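Local coordinates for benzoylformate decarboxylase (Mycobacterium smegmatis, PDB 4Q9D), which is a thiamine pyrophosphate-dependent family enzyme, four chains in the assembly, with two TPP-binding domains flanking a central Rossmann-like domain, at residues V10-L15 with E40-V45; F34-P39 with D165-A170. One frame throughout, in Å; residues are numbered along the deposited sequence.

Overall arrangement
Contacts 1 and 2 are neighbours in the N-terminal TPP-binding domain, their centres about 11 Å apart. Their segments alternate along the chain: helix 7-18 comes first, then 34-39 runs straight into 40-45, and 165-170 lies far downstream. Y12 is the joint between them. Its OH is probably hydrogen-bonded to F34 O at 2.8 Å, and its CD1 packs on P39 CD at 3.4 Å. A second tie is F38 CE2, 3.6 Å from Y44 N. The contact centres lie about 25 and 32 Å from the centre of the chain. The magnesium ion, bound by D434, N461 and E463, belongs to the C-terminal TPP-binding domain; neither contact supplies a ligand to it.

Contact 1. Residues V10-L15 with E40-V45; sequences VTYDLL and EDFTYV
One face of the F42 ring receives the edge of Y12, and the rim of F42 is met near its plane by L15 CB. At the same rim lies OD1 of its chain neighbour D41, whose OD2 is salt-bridged to R16. The two rings form a T-shaped (edge-to-face) pair, with centroids 5.2 Å apart and planes at 70°. Y12 CD1 leads, 3.6 Å from F42 CE1, over the outer part of the F42 face; Y12 CE1 follows at 4.0 Å from the same carbon. F42 CZ reaches farthest toward the helix. It touches L15 CB at 3.8 Å and lies 3.6 Å from the backbone Y12 O. In the parallel alpha/beta fold of this domain, helix 7-18 leads into strand 22-25, which is joined to edge strand 43-46 by backbone hydrogen bonds of T43 and V45. The contact packs F42, the loop residue just before that edge strand, against helix 7-18. With chi1 -87°, F42 CG is anti to its carbonyl carbon, sending the ring toward the helix. The Y12 ring also lies nearly parallel to F34, and L15 packs against F142 of helix 138-150.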
loop_
_atom_site.group_PDB
_atom_site.type_symbol
_atom_site.label_atom_id
_atom_site.label_comp_id
_atom_site.label_asym_id
_atom_site.label_seq_id
_atom_site.Cartn_x
_atom_site.Cartn_y
_atom_site.Cartn_z
ATOM N N VAL B 10 3.070 -29.897 -12.715
ATOM C CA VAL B 10 2.067 -30.113 -11.700
ATOM C C VAL B 10 1.068 -28.938 -11.607
ATOM O O VAL B 10 -0.064 -29.128 -11.152
ATOM C CB VAL B 10 2.694 -30.465 -10.314
ATOM C CG1 VAL B 10 3.764 -31.574 -10.475
ATOM C CG2 VAL B 10 3.300 -29.261 -9.661
ATOM N N THR B 11 1.473 -27.738 -12.023
ATOM C CA THR B 11 0.545 -26.599 -11.935
ATOM C C THR B 11 -0.558 -26.746 -12.994
ATOM O O THR B 11 -1.738 -26.628 -12.681
ATOM C CB THR B 11 1.239 -25.244 -12.122
ATOM O OG1 THR B 11 2.202 -25.056 -11.087
ATOM C CG2 THR B 11 0.216 -24.094 -12.049
ATOM N N TYR B 12 -0.174 -27.024 -14.238
ATOM C CA TYR B 12 -1.178 -27.299 -15.267
ATOM C C TYR B 12 -2.049 -28.507 -14.903
ATOM O O TYR B 12 -3.257 -28.495 -15.132
ATOM C CB TYR B 12 -0.503 -27.499 -16.616
ATOM C CG TYR B 12 -0.241 -26.195 -17.324
ATOM C CD1 TYR B 12 -1.258 -25.561 -18.052
ATOM C CD2 TYR B 12 1.001 -25.567 -17.240
ATOM C CE1 TYR B 12 -1.027 -24.352 -18.696
ATOM C CE2 TYR B 12 1.244 -24.363 -17.890
ATOM C CZ TYR B 12 0.221 -23.760 -18.618
ATOM O OH TYR B 12 0.444 -22.574 -19.290
ATOM N N ASP B 13 -1.457 -29.541 -14.296
ATOM C CA ASP B 13 -2.272 -30.658 -13.817
ATOM C C ASP B 13 -3.327 -30.183 -12.819
ATOM O O ASP B 13 -4.453 -30.653 -12.842
ATOM C CB ASP B 13 -1.403 -31.756 -13.173
ATOM C CG ASP B 13 -0.630 -32.583 -14.224
ATOM O OD1 ASP B 13 -0.942 -32.467 -15.424
ATOM O OD2 ASP B 13 0.286 -33.334 -13.850
ATOM N N LEU B 14 -2.953 -29.271 -11.921
ATOM C CA LEU B 14 -3.907 -28.764 -10.936
ATOM C C LEU B 14 -4.973 -27.913 -11.629
ATOM O O LEU B 14 -6.163 -28.053 -11.356
ATOM C CB LEU B 14 -3.202 -27.922 -9.859
ATOM C CG LEU B 14 -4.119 -27.123 -8.930
ATOM C CD1 LEU B 14 -4.939 -28.087 -8.061
ATOM C CD2 LEU B 14 -3.262 -26.226 -8.053
ATOM N N LEU B 15 -4.528 -27.028 -12.516
ATOM C CA LEU B 15 -5.441 -26.154 -13.247
ATOM C C LEU B 15 -6.505 -26.999 -13.962
ATOM O O LEU B 15 -7.697 -26.686 -13.913
ATOM C CB LEU B 15 -4.643 -25.287 -14.262
ATOM C CG LEU B 15 -3.712 -24.213 -13.670
ATOM C CD1 LEU B 15 -3.014 -23.462 -14.781
ATOM C CD2 LEU B 15 -4.514 -23.224 -12.752
ATOM N N GLU B 40 -2.343 -29.528 -24.682
ATOM C CA GLU B 40 -3.171 -29.636 -25.880
ATOM C C GLU B 40 -4.674 -29.475 -25.596
ATOM O O GLU B 40 -5.426 -28.983 -26.434
ATOM C CB GLU B 40 -2.903 -30.985 -26.574
ATOM C CG GLU B 40 -3.545 -31.104 -27.939
ATOM C CD GLU B 40 -3.033 -30.043 -28.900
ATOM O OE1 GLU B 40 -1.873 -29.598 -28.727
ATOM O OE2 GLU B 40 -3.792 -29.649 -29.815
ATOM N N ASP B 41 -5.111 -29.882 -24.411
ATOM C CA ASP B 41 -6.526 -29.785 -24.069
ATOM C C ASP B 41 -6.880 -28.419 -23.428
ATOM O O ASP B 41 -8.015 -28.204 -23.011
ATOM C CB ASP B 41 -6.885 -30.915 -23.103
ATOM C CG ASP B 41 -6.045 -30.863 -21.822
ATOM O OD1 ASP B 41 -4.836 -30.593 -21.919
ATOM O OD2 ASP B 41 -6.583 -31.082 -20.721
ATOM N N PHE B 42 -5.906 -27.520 -23.314
ATOM C CA PHE B 42 -6.181 -26.171 -22.790
ATOM C C PHE B 42 -6.437 -25.244 -23.969
ATOM O O PHE B 42 -5.998 -25.530 -25.070
ATOM C CB PHE B 42 -4.984 -25.621 -22.012
ATOM C CG PHE B 42 -4.961 -26.000 -20.549
ATOM C CD1 PHE B 42 -4.871 -25.014 -19.567
ATOM C CD2 PHE B 42 -4.992 -27.325 -20.162
ATOM C CE1 PHE B 42 -4.821 -25.351 -18.217
ATOM C CE2 PHE B 42 -4.953 -27.687 -18.824
ATOM C CZ PHE B 42 -4.865 -26.691 -17.829
ATOM N N THR B 43 -7.087 -24.109 -23.716
ATOM C CA THR B 43 -7.353 -23.134 -24.762
ATOM C C THR B 43 -6.771 -21.757 -24.405
ATOM O O THR B 43 -6.984 -21.250 -23.310
ATOM C CB THR B 43 -8.868 -22.993 -24.997
ATOM O OG1 THR B 43 -9.398 -24.282 -25.324
ATOM C CG2 THR B 43 -9.157 -22.005 -26.146
ATOM N N TYR B 44 -6.024 -21.172 -25.332
ATOM C CA TYR B 44 -5.483 -19.857 -25.130
ATOM C C TYR B 44 -6.312 -18.894 -25.956
ATOM O O TYR B 44 -6.456 -19.086 -27.141
ATOM C CB TYR B 44 -4.045 -19.789 -25.621
ATOM C CG TYR B 44 -3.407 -18.486 -25.224
ATOM C CD1 TYR B 44 -2.854 -18.325 -23.960
ATOM C CD2 TYR B 44 -3.405 -17.398 -26.087
ATOM C CE1 TYR B 44 -2.271 -17.128 -23.572
ATOM C CE2 TYR B 44 -2.844 -16.192 -25.706
ATOM C CZ TYR B 44 -2.263 -16.067 -24.438
ATOM O OH TYR B 44 -1.671 -14.878 -24.028
ATOM N N VAL B 45 -6.879 -17.871 -25.326
ATOM C CA VAL B 45 -7.646 -16.872 -26.069
ATOM C C VAL B 45 -6.848 -15.592 -26.146
ATOM O O VAL B 45 -6.675 -14.911 -25.146
ATOM C CB VAL B 45 -9.045 -16.604 -25.431
ATOM C CG1 VAL B 45 -9.812 -15.553 -26.259
ATOM C CG2 VAL B 45 -9.848 -17.924 -25.334
#

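Contact 2. Residues F34-P39 with D165-A170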
loop_
_atom_site.group_PDB
_atom_site.type_symbol
_atom_site.label_atom_id
_atom_site.label_comp_id
_atom_site.label_asym_id
_atom_site.label_seq_id
_atom_site.Cartn_x
_atom_site.Cartn_y
_atom_site.Cartn_z
ATOM N N PHE B 34 5.945 -19.796 -18.757
ATOM C CA PHE B 34 4.629 -20.271 -18.296
ATOM C C PHE B 34 3.852 -20.931 -19.445
ATOM O O PHE B 34 3.226 -21.977 -19.275
ATOM C CB PHE B 34 3.783 -19.110 -17.705
ATOM C CG PHE B 34 2.333 -19.482 -17.459
ATOM C CD1 PHE B 34 2.004 -20.560 -16.645
ATOM C CD2 PHE B 34 1.300 -18.767 -18.057
ATOM C CE1 PHE B 34 0.674 -20.910 -16.411
ATOM C CE2 PHE B 34 -0.047 -19.110 -17.828
ATOM C CZ PHE B 34 -0.355 -20.192 -17.004
ATOM N N LEU B 35 3.882 -20.274 -20.606
ATOM C CA LEU B 35 3.045 -20.632 -21.754
ATOM C C LEU B 35 3.637 -21.739 -22.632
ATOM O O LEU B 35 2.916 -22.380 -23.408
ATOM C CB LEU B 35 2.792 -19.389 -22.606
ATOM C CG LEU B 35 1.941 -18.325 -21.882
ATOM C CD1 LEU B 35 1.746 -17.132 -22.764
ATOM C CD2 LEU B 35 0.581 -18.923 -21.492
ATOM N N ARG B 36 4.946 -21.930 -22.519
ATOM C CA ARG B 36 5.668 -22.972 -23.252
ATOM C C ARG B 36 5.055 -24.361 -22.988
ATOM O O ARG B 36 4.655 -24.661 -21.864
ATOM C CB ARG B 36 7.140 -22.959 -22.821
ATOM C CG ARG B 36 8.112 -23.497 -23.861
ATOM C CD ARG B 36 9.499 -22.856 -23.730
ATOM N NE ARG B 36 10.058 -22.991 -22.382
ATOM C CZ ARG B 36 10.757 -22.038 -21.760
ATOM N NH1 ARG B 36 10.979 -20.873 -22.362
ATOM N NH2 ARG B 36 11.229 -22.238 -20.531
ATOM N N ASP B 37 4.964 -25.204 -24.013
ATOM C CA ASP B 37 4.370 -26.532 -23.841
ATOM C C ASP B 37 2.970 -26.448 -23.269
ATOM O O ASP B 37 2.595 -27.240 -22.410
ATOM C CB ASP B 37 5.207 -27.379 -22.897
ATOM C CG ASP B 37 6.468 -27.865 -23.545
ATOM O OD1 ASP B 37 6.382 -28.217 -24.737
ATOM O OD2 ASP B 37 7.528 -27.870 -22.878
ATOM N N PHE B 38 2.232 -25.445 -23.703
ATOM C CA PHE B 38 0.858 -25.264 -23.276
ATOM C C PHE B 38 0.127 -26.583 -23.584
ATOM O O PHE B 38 0.176 -27.044 -24.719
ATOM C CB PHE B 38 0.288 -24.106 -24.115
ATOM C CG PHE B 38 -1.006 -23.544 -23.617
ATOM C CD1 PHE B 38 -1.056 -22.801 -22.430
ATOM C CD2 PHE B 38 -2.165 -23.682 -24.378
ATOM C CE1 PHE B 38 -2.255 -22.241 -21.986
ATOM C CE2 PHE B 38 -3.372 -23.104 -23.957
ATOM C CZ PHE B 38 -3.419 -22.388 -22.759
ATOM N N PRO B 39 -0.571 -27.179 -22.592
ATOM C CA PRO B 39 -1.238 -28.469 -22.838
ATOM C C PRO B 39 -2.252 -28.416 -23.968
ATOM O O PRO B 39 -2.920 -27.395 -24.196
ATOM C CB PRO B 39 -1.953 -28.755 -21.519
ATOM C CG PRO B 39 -1.164 -28.000 -20.491
ATOM C CD PRO B 39 -0.791 -26.719 -21.207
ATOM N N ASP B 165 10.639 -19.835 -12.131
ATOM C CA ASP B 165 10.003 -20.784 -11.222
ATOM C C ASP B 165 9.517 -22.046 -11.944
ATOM O O ASP B 165 9.514 -23.139 -11.381
ATOM C CB ASP B 165 8.813 -20.135 -10.455
ATOM C CG ASP B 165 9.271 -19.213 -9.307
ATOM O OD1 ASP B 165 10.502 -19.045 -9.112
ATOM O OD2 ASP B 165 8.402 -18.643 -8.606
ATOM N N TRP B 166 9.069 -21.879 -13.177
ATOM C CA TRP B 166 8.259 -22.892 -13.848
ATOM C C TRP B 166 9.060 -24.164 -14.146
ATOM O O TRP B 166 8.509 -25.257 -14.169
ATOM C CB TRP B 166 7.687 -22.296 -15.155
ATOM C CG TRP B 166 6.630 -21.244 -14.863
ATOM C CD1 TRP B 166 6.760 -19.893 -14.973
ATOM C CD2 TRP B 166 5.317 -21.479 -14.333
ATOM N NE1 TRP B 166 5.601 -19.271 -14.579
ATOM C CE2 TRP B 166 4.698 -20.220 -14.181
ATOM C CE3 TRP B 166 4.603 -22.632 -13.988
ATOM C CZ2 TRP B 166 3.391 -20.079 -13.717
ATOM C CZ3 TRP B 166 3.307 -22.491 -13.505
ATOM C CH2 TRP B 166 2.717 -21.217 -13.369
ATOM N N ASP B 167 10.359 -24.003 -14.388
ATOM C CA ASP B 167 11.221 -25.135 -14.719
ATOM C C ASP B 167 11.843 -25.805 -13.505
ATOM O O ASP B 167 12.570 -26.765 -13.650
ATOM C CB ASP B 167 12.296 -24.715 -15.729
ATOM C CG ASP B 167 11.692 -24.410 -17.092
ATOM O OD1 ASP B 167 10.610 -24.999 -17.381
ATOM O OD2 ASP B 167 12.264 -23.586 -17.854
ATOM N N LYS B 168 11.524 -25.337 -12.302
ATOM C CA LYS B 168 12.060 -25.985 -11.114
ATOM C C LYS B 168 11.366 -27.335 -10.825
ATOM O O LYS B 168 10.204 -27.529 -11.166
ATOM C CB LYS B 168 11.992 -25.022 -9.923
ATOM C CG LYS B 168 12.780 -23.713 -10.182
ATOM C CD LYS B 168 14.279 -24.044 -10.212
ATOM C CE LYS B 168 15.144 -22.789 -10.189
ATOM N NZ LYS B 168 15.067 -22.108 -11.489
ATOM N N PRO B 169 12.084 -28.277 -10.192
ATOM C CA PRO B 169 11.443 -29.550 -9.811
ATOM C C PRO B 169 10.267 -29.288 -8.879
ATOM O O PRO B 169 10.424 -28.514 -7.936
ATOM C CB PRO B 169 12.556 -30.294 -9.032
ATOM C CG PRO B 169 13.844 -29.739 -9.596
ATOM C CD PRO B 169 13.532 -28.255 -9.917
ATOM N N ALA B 170 9.116 -29.911 -9.127
ATOM C CA ALA B 170 7.982 -29.793 -8.206
ATOM C C ALA B 170 8.239 -30.594 -6.931
ATOM O O ALA B 170 8.986 -31.548 -6.949
ATOM C CB ALA B 170 6.726 -30.301 -8.867
#
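F34 lays its side chain along one face of the W166 indole, beginning with its CB. In a parallel alpha/beta TPP-binding domain, this joins the end of the short helix 32-35, which follows strand 22-25, to the loop after strand 157-162, whose type I turn D165-K168 carries W166. F34 CB lies 3.9 Å from the centroid of the five-membered ring, 25° off its normal, a CH-pi contact over the face; its nearest indole atom is W166 NE1 at 3.6 Å. With chi1 169°, F34 CG is anti to the backbone N, and the phenyl ring leaves CB across the benzo half of the indole. CG comes within 3.9 Å of W166 CZ2. The closest approach of the two rings is at F34 CD1, 3.3 Å from W166 CZ2 and nearly as near to CH2, above the outer part of the six-membered ring. F34 CE1 continues outward to W166 CH2 at 3.7 Å. The two six-membered rings meet obliquely, inclined by 40°, with centroids 4.8 Å apart. A backbone hydrogen bond between W166 and H8 ties the same loop to helix 7-18. Beyond F34 the chain makes a type II turn, L35-F38, and L35 and F38 pack on P480 of the second subunit, R36 on its P477. R36 turns back toward the 165-170 loop, its chain bent at chi3. Its guanidinium and the D167 carboxylate are nearly coplanar, and the salt bridge to D167, which is exposed to solvent, uses one nitrogen and one oxygen: R36 NH2 presents the guanidinium edge to D167 OD2 at 3.2 Å.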